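PDB 3ILK: uncharacterized tRNA/rRNA methyltransferase HI_0380 from Haemophilus influenzae, which probably transfers methyl groups from S-adenosyl-L-methionine to tRNA or rRNA. Local coordinates for residues S76-T81 / A110-R115; I8-I13 / T34-V39. All coordinates share one frame; numbering follows the deposited sequence.

Interaction 1: residues S76-T81 / A110-R115. With EDO (1,2-ethanediol), chain C.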
# COMPACT_ATOMS: atom_id res chain seq x y z
N SER A 76 -24.38 -7.54 17.93
CA SER A 76 -24.35 -6.63 19.06
C SER A 76 -23.39 -5.46 18.83
O SER A 76 -23.30 -4.56 19.68
CB SER A 76 -24.02 -7.41 20.36
OG SER A 76 -22.72 -7.94 20.22
N LEU A 77 -22.66 -5.44 17.71
CA LEU A 77 -21.92 -4.23 17.31
C LEU A 77 -22.44 -3.85 15.94
O LEU A 77 -22.36 -4.63 15.05
CB LEU A 77 -20.42 -4.45 17.17
CG LEU A 77 -19.47 -3.30 16.68
CD1 LEU A 77 -19.60 -1.98 17.48
CD2 LEU A 77 -17.94 -3.72 16.64
N VAL A 78 -22.95 -2.63 15.84
CA VAL A 78 -23.57 -2.12 14.66
C VAL A 78 -22.83 -0.85 14.23
O VAL A 78 -22.64 0.05 15.03
CB VAL A 78 -25.01 -1.79 14.98
CG1 VAL A 78 -25.75 -1.22 13.70
CG2 VAL A 78 -25.73 -3.06 15.50
N ILE A 79 -22.40 -0.81 12.95
CA ILE A 79 -21.65 0.31 12.45
C ILE A 79 -22.47 0.77 11.28
O ILE A 79 -22.74 -0.05 10.36
CB ILE A 79 -20.28 -0.08 11.88
CG1 ILE A 79 -19.37 -0.74 12.97
CG2 ILE A 79 -19.51 1.17 11.39
CD1 ILE A 79 -19.38 0.03 14.19
N GLY A 80 -22.86 2.05 11.28
CA GLY A 80 -23.55 2.61 10.04
C GLY A 80 -22.66 3.62 9.32
O GLY A 80 -21.95 4.41 9.95
N THR A 81 -22.65 3.62 8.00
CA THR A 81 -21.84 4.59 7.30
C THR A 81 -22.62 5.91 7.39
O THR A 81 -23.87 5.93 7.48
CB THR A 81 -21.65 4.28 5.79
OG1 THR A 81 -22.93 4.14 5.22
CG2 THR A 81 -20.86 2.98 5.55
N ALA A 110 -22.74 -5.91 12.43
CA ALA A 110 -23.32 -5.49 11.11
C ALA A 110 -22.67 -4.18 10.68
O ALA A 110 -22.47 -3.27 11.49
CB ALA A 110 -24.84 -5.34 11.25
N ILE A 111 -22.23 -4.08 9.44
CA ILE A 111 -21.91 -2.79 8.90
C ILE A 111 -22.99 -2.40 7.90
O ILE A 111 -23.18 -3.11 6.93
CB ILE A 111 -20.51 -2.81 8.29
CG1 ILE A 111 -19.50 -3.43 9.32
CG2 ILE A 111 -20.10 -1.41 7.90
CD1 ILE A 111 -18.13 -3.68 8.73
N VAL A 112 -23.63 -1.24 8.12
CA VAL A 112 -24.82 -0.85 7.43
C VAL A 112 -24.44 0.30 6.54
O VAL A 112 -23.90 1.30 7.01
CB VAL A 112 -26.01 -0.45 8.41
CG1 VAL A 112 -27.33 -0.24 7.61
CG2 VAL A 112 -26.20 -1.57 9.52
N PHE A 113 -24.74 0.11 5.27
CA PHE A 113 -24.53 1.08 4.19
C PHE A 113 -25.86 1.71 3.88
O PHE A 113 -26.80 1.03 3.39
CB PHE A 113 -23.90 0.38 2.98
CG PHE A 113 -22.48 -0.12 3.25
CD1 PHE A 113 -22.26 -1.32 3.94
CD2 PHE A 113 -21.39 0.63 2.83
CE1 PHE A 113 -20.96 -1.77 4.20
CE2 PHE A 113 -20.09 0.20 3.09
CZ PHE A 113 -19.88 -1.00 3.79
N GLY A 114 -25.95 3.02 4.16
CA GLY A 114 -27.22 3.71 4.03
C GLY A 114 -27.36 4.04 2.58
O GLY A 114 -26.42 3.84 1.80
N ARG A 115 -28.53 4.54 2.21
CA ARG A 115 -28.81 4.98 0.87
C ARG A 115 -27.88 6.09 0.37
O ARG A 115 -27.61 7.07 1.08
CB ARG A 115 -30.24 5.49 0.84
CG ARG A 115 -31.27 4.50 1.38
CD ARG A 115 -32.45 5.18 2.13
NE ARG A 115 -32.15 5.16 3.57
CZ ARG A 115 -32.91 4.60 4.52
NH1 ARG A 115 -32.51 4.63 5.76
NH2 ARG A 115 -34.06 4.01 4.23
C1 EDO C . -23.38 3.86 1.48
O1 EDO C . -22.13 4.32 2.02
C2 EDO C . -23.72 4.58 0.16
O2 EDO C . -22.59 5.32 -0.32
O HOH W 1 -24.73 6.04 4.67

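Interaction 2: residues I8-I13 / T34-V39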
# COMPACT_ATOMS: atom_id res chain seq x y z
N ILE A 8 -19.14 -11.11 10.06
CA ILE A 8 -19.45 -9.71 9.67
C ILE A 8 -20.56 -9.69 8.62
O ILE A 8 -20.40 -10.21 7.53
CB ILE A 8 -18.23 -8.98 9.04
CG1 ILE A 8 -17.02 -8.92 10.03
CG2 ILE A 8 -18.65 -7.59 8.51
CD1 ILE A 8 -15.60 -8.70 9.29
N ARG A 9 -21.69 -9.11 8.98
CA ARG A 9 -22.80 -8.98 8.04
C ARG A 9 -22.72 -7.62 7.39
O ARG A 9 -22.74 -6.59 8.09
CB ARG A 9 -24.14 -9.15 8.79
CG ARG A 9 -25.42 -9.06 7.88
CD ARG A 9 -26.71 -9.26 8.66
NE ARG A 9 -26.69 -10.49 9.46
CZ ARG A 9 -27.46 -10.75 10.52
NH1 ARG A 9 -28.37 -9.88 10.99
NH2 ARG A 9 -27.28 -11.90 11.16
N ILE A 10 -22.72 -7.60 6.07
CA ILE A 10 -22.80 -6.38 5.29
C ILE A 10 -24.28 -6.11 4.97
O ILE A 10 -24.94 -6.93 4.35
CB ILE A 10 -21.95 -6.51 3.98
CG1 ILE A 10 -20.45 -6.72 4.30
CG2 ILE A 10 -22.14 -5.31 3.01
CD1 ILE A 10 -19.77 -5.53 4.96
N VAL A 11 -24.80 -4.97 5.41
CA VAL A 11 -26.21 -4.67 5.16
C VAL A 11 -26.34 -3.53 4.16
O VAL A 11 -25.77 -2.48 4.35
CB VAL A 11 -26.95 -4.27 6.46
CG1 VAL A 11 -28.47 -3.97 6.13
CG2 VAL A 11 -26.72 -5.36 7.61
N LEU A 12 -27.12 -3.71 3.10
CA LEU A 12 -27.36 -2.65 2.15
C LEU A 12 -28.83 -2.17 2.21
O LEU A 12 -29.80 -2.92 1.85
CB LEU A 12 -27.05 -3.16 0.73
CG LEU A 12 -25.76 -3.94 0.44
CD1 LEU A 12 -25.65 -4.27 -1.09
CD2 LEU A 12 -24.50 -3.20 0.92
N ILE A 13 -28.98 -0.91 2.67
CA ILE A 13 -30.30 -0.27 2.79
C ILE A 13 -30.85 0.23 1.47
O ILE A 13 -30.31 1.16 0.88
CB ILE A 13 -30.28 0.93 3.72
CG1 ILE A 13 -29.57 0.58 5.08
CG2 ILE A 13 -31.69 1.43 4.00
CD1 ILE A 13 -30.20 -0.59 5.85
N THR A 34 -18.49 -12.69 3.16
CA THR A 34 -19.51 -13.59 2.60
C THR A 34 -20.96 -13.30 3.01
O THR A 34 -21.86 -13.86 2.41
CB THR A 34 -19.24 -15.04 3.02
OG1 THR A 34 -19.15 -15.06 4.45
CG2 THR A 34 -17.91 -15.55 2.44
N GLN A 35 -21.20 -12.50 4.05
CA GLN A 35 -22.57 -12.36 4.56
C GLN A 35 -23.19 -11.08 4.15
O GLN A 35 -22.83 -10.03 4.67
CB GLN A 35 -22.64 -12.41 6.07
CG GLN A 35 -21.85 -13.53 6.71
CD GLN A 35 -22.71 -14.70 7.05
OE1 GLN A 35 -23.00 -14.94 8.22
NE2 GLN A 35 -23.16 -15.42 6.02
N LEU A 36 -24.17 -11.18 3.27
CA LEU A 36 -24.84 -10.05 2.70
C LEU A 36 -26.34 -10.03 3.11
O LEU A 36 -27.04 -11.04 3.03
CB LEU A 36 -24.69 -10.10 1.14
CG LEU A 36 -25.43 -8.97 0.44
CD1 LEU A 36 -24.77 -7.61 0.77
CD2 LEU A 36 -25.48 -9.20 -1.11
N CYS A 37 -26.80 -8.86 3.53
CA CYS A 37 -28.21 -8.62 3.86
C CYS A 37 -28.71 -7.36 3.15
O CYS A 37 -28.08 -6.28 3.25
CB CYS A 37 -28.32 -8.51 5.37
SG CYS A 37 -29.96 -8.21 6.02
N LEU A 38 -29.82 -7.51 2.42
CA LEU A 38 -30.58 -6.45 1.74
C LEU A 38 -31.85 -6.03 2.50
O LEU A 38 -32.63 -6.90 2.93
CB LEU A 38 -30.93 -6.92 0.32
CG LEU A 38 -29.81 -7.62 -0.50
CD1 LEU A 38 -30.32 -8.00 -1.91
CD2 LEU A 38 -28.55 -6.70 -0.60
N VAL A 39 -32.02 -4.71 2.72
CA VAL A 39 -33.26 -4.15 3.26
C VAL A 39 -34.04 -3.57 2.11
O VAL A 39 -33.56 -2.66 1.40
CB VAL A 39 -33.02 -3.12 4.35
CG1 VAL A 39 -34.36 -2.60 5.02
CG2 VAL A 39 -32.05 -3.70 5.49
O HOH W 2 -18.95 -11.75 5.75
O HOH W 3 -25.22 -12.80 8.62
O HOH W 4 -31.25 -3.18 -0.28

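Interaction 1: residues S76-T81 / A110-R115
Two neighbouring parallel strands of the methyltransferase sheet, 77-81 and 109-113, meet here, and at their C-terminal ends Thr-81 reaches Phe-113 and Gly-114; Thr-81 and Gly-114 probably belong to the S-adenosyl-L-methionine site. The short strand axes approach to 4.6 Å and run 19° apart. Four backbone hydrogen bonds join them: Ala-110 N to Leu-77 O, Ile-79 N to Ala-110 O, Val-112 N to Ile-79 O (2.7 Å), and Thr-81 N to Val-112 O, where the donor lies almost on the extension of the carbonyl bond (C=O...N 178°). The bridges pair Val-78 with Ala-110, Ile-79 with Ile-111 and Gly-80 with Val-112. On one face Val-78 CG1 lies 4.2 Å from Val-112 CG2; on the other, Ile-79 CB is as far from Ile-111 CG2.

At the C-terminal end Thr-81 makes the closest contact between side chains of the two segments. Its chi1 of 55° sets OG1 between the backbone N and the carbonyl carbon, while Thr-81 CG2 stands anti to that carbon and meets Phe-113 CD2 at 3.6 Å. The methyl approaches the ring obliquely, and the two side chains cross at about a right angle. Thr-81 OG1 is 2.7 Å from water 1; that water donates weakly to Thr-81 O and accepts weakly from Gly-114 N. A 1,2-ethanediol, probably from the crystallisation liquor, places O1 at the ring edge of Phe-113 and 3.3 Å from Thr-81 OG1, a weak hydrogen bond. Leu-145, Val-149 and Val-152 of helix 145-169 pack against Phe-113. The pair belongs to the Rossmann-like parallel sheet of the SPOUT (alpha/beta-knot) family, whose knotted C-terminal part forms the cofactor pocket.

Interaction 2: residues I8-I13 / T34-V39
Arg-9 has CG anti to the backbone N (chi1 -178°) and CD anti to CA, which sets Arg-9 CD 3.7 Å from Cys-37 CB. The bend at chi3, -53°, then places Arg-9 NE, which donates to water 3 at 2.9 Å in the guanidinium plane; that water gives a weak bond to Gln-35 OE1. The same face continues with Val-39 CG2, which touches both Val-11 CG1 and Ile-13 CD1, each at 3.6 Å. On the opposite face Leu-12 CG meets Leu-36 CD1 at 3.8 Å, the two side chains crossing at about a right angle, whereas Leu-12 and Leu-38 lie side by side. Four backbone hydrogen bonds hold the parallel strands in register, from Ile-10 N to Gln-35 O (N-H...O 172°) through to Val-39 N to Leu-12 O.

Helix 18-31 connects the strands in a beta-alpha-beta unit and packs on the Leu-12 face, Met-28 on Ile-10 and Leu-36, Ala-24 on Leu-12, Ile-21 on Leu-38. Across the sheet, Ala-71 of helix 68-71 covers Val-11, Cys-37 and Val-39, and Arg-9 NH1 bonds to the carbonyls of Ala-71 and Asp-73. Strand 8-13 also hydrogen-bonds to strand 109-113, and strand 35-39 neighbours strand 63-65.

In the fold
Interactions 1 and 2 occupy adjacent parts of one parallel sheet, their centres about 9 Å apart, because strands 8-13 and 109-113 are neighbours. Probable backbone hydrogen bonds join them: Ile-111 O to Val-11 N and Ile-111 N to Arg-9 O, both 2.9 Å. At the C-terminal end, Ile-13 CD1 packs on Val-112 CG1 at 3.4 Å. Interaction 1 contains Thr-81 and Gly-114 of the cofactor site inferred by similarity, and the Thr-81 side chain lies about 6 Å from that of Ile-134. Interaction 2 borders the site through the side chain of Ile-13, about 4 Å from Gly-114 and about 8 Å from the side chain of Thr-81.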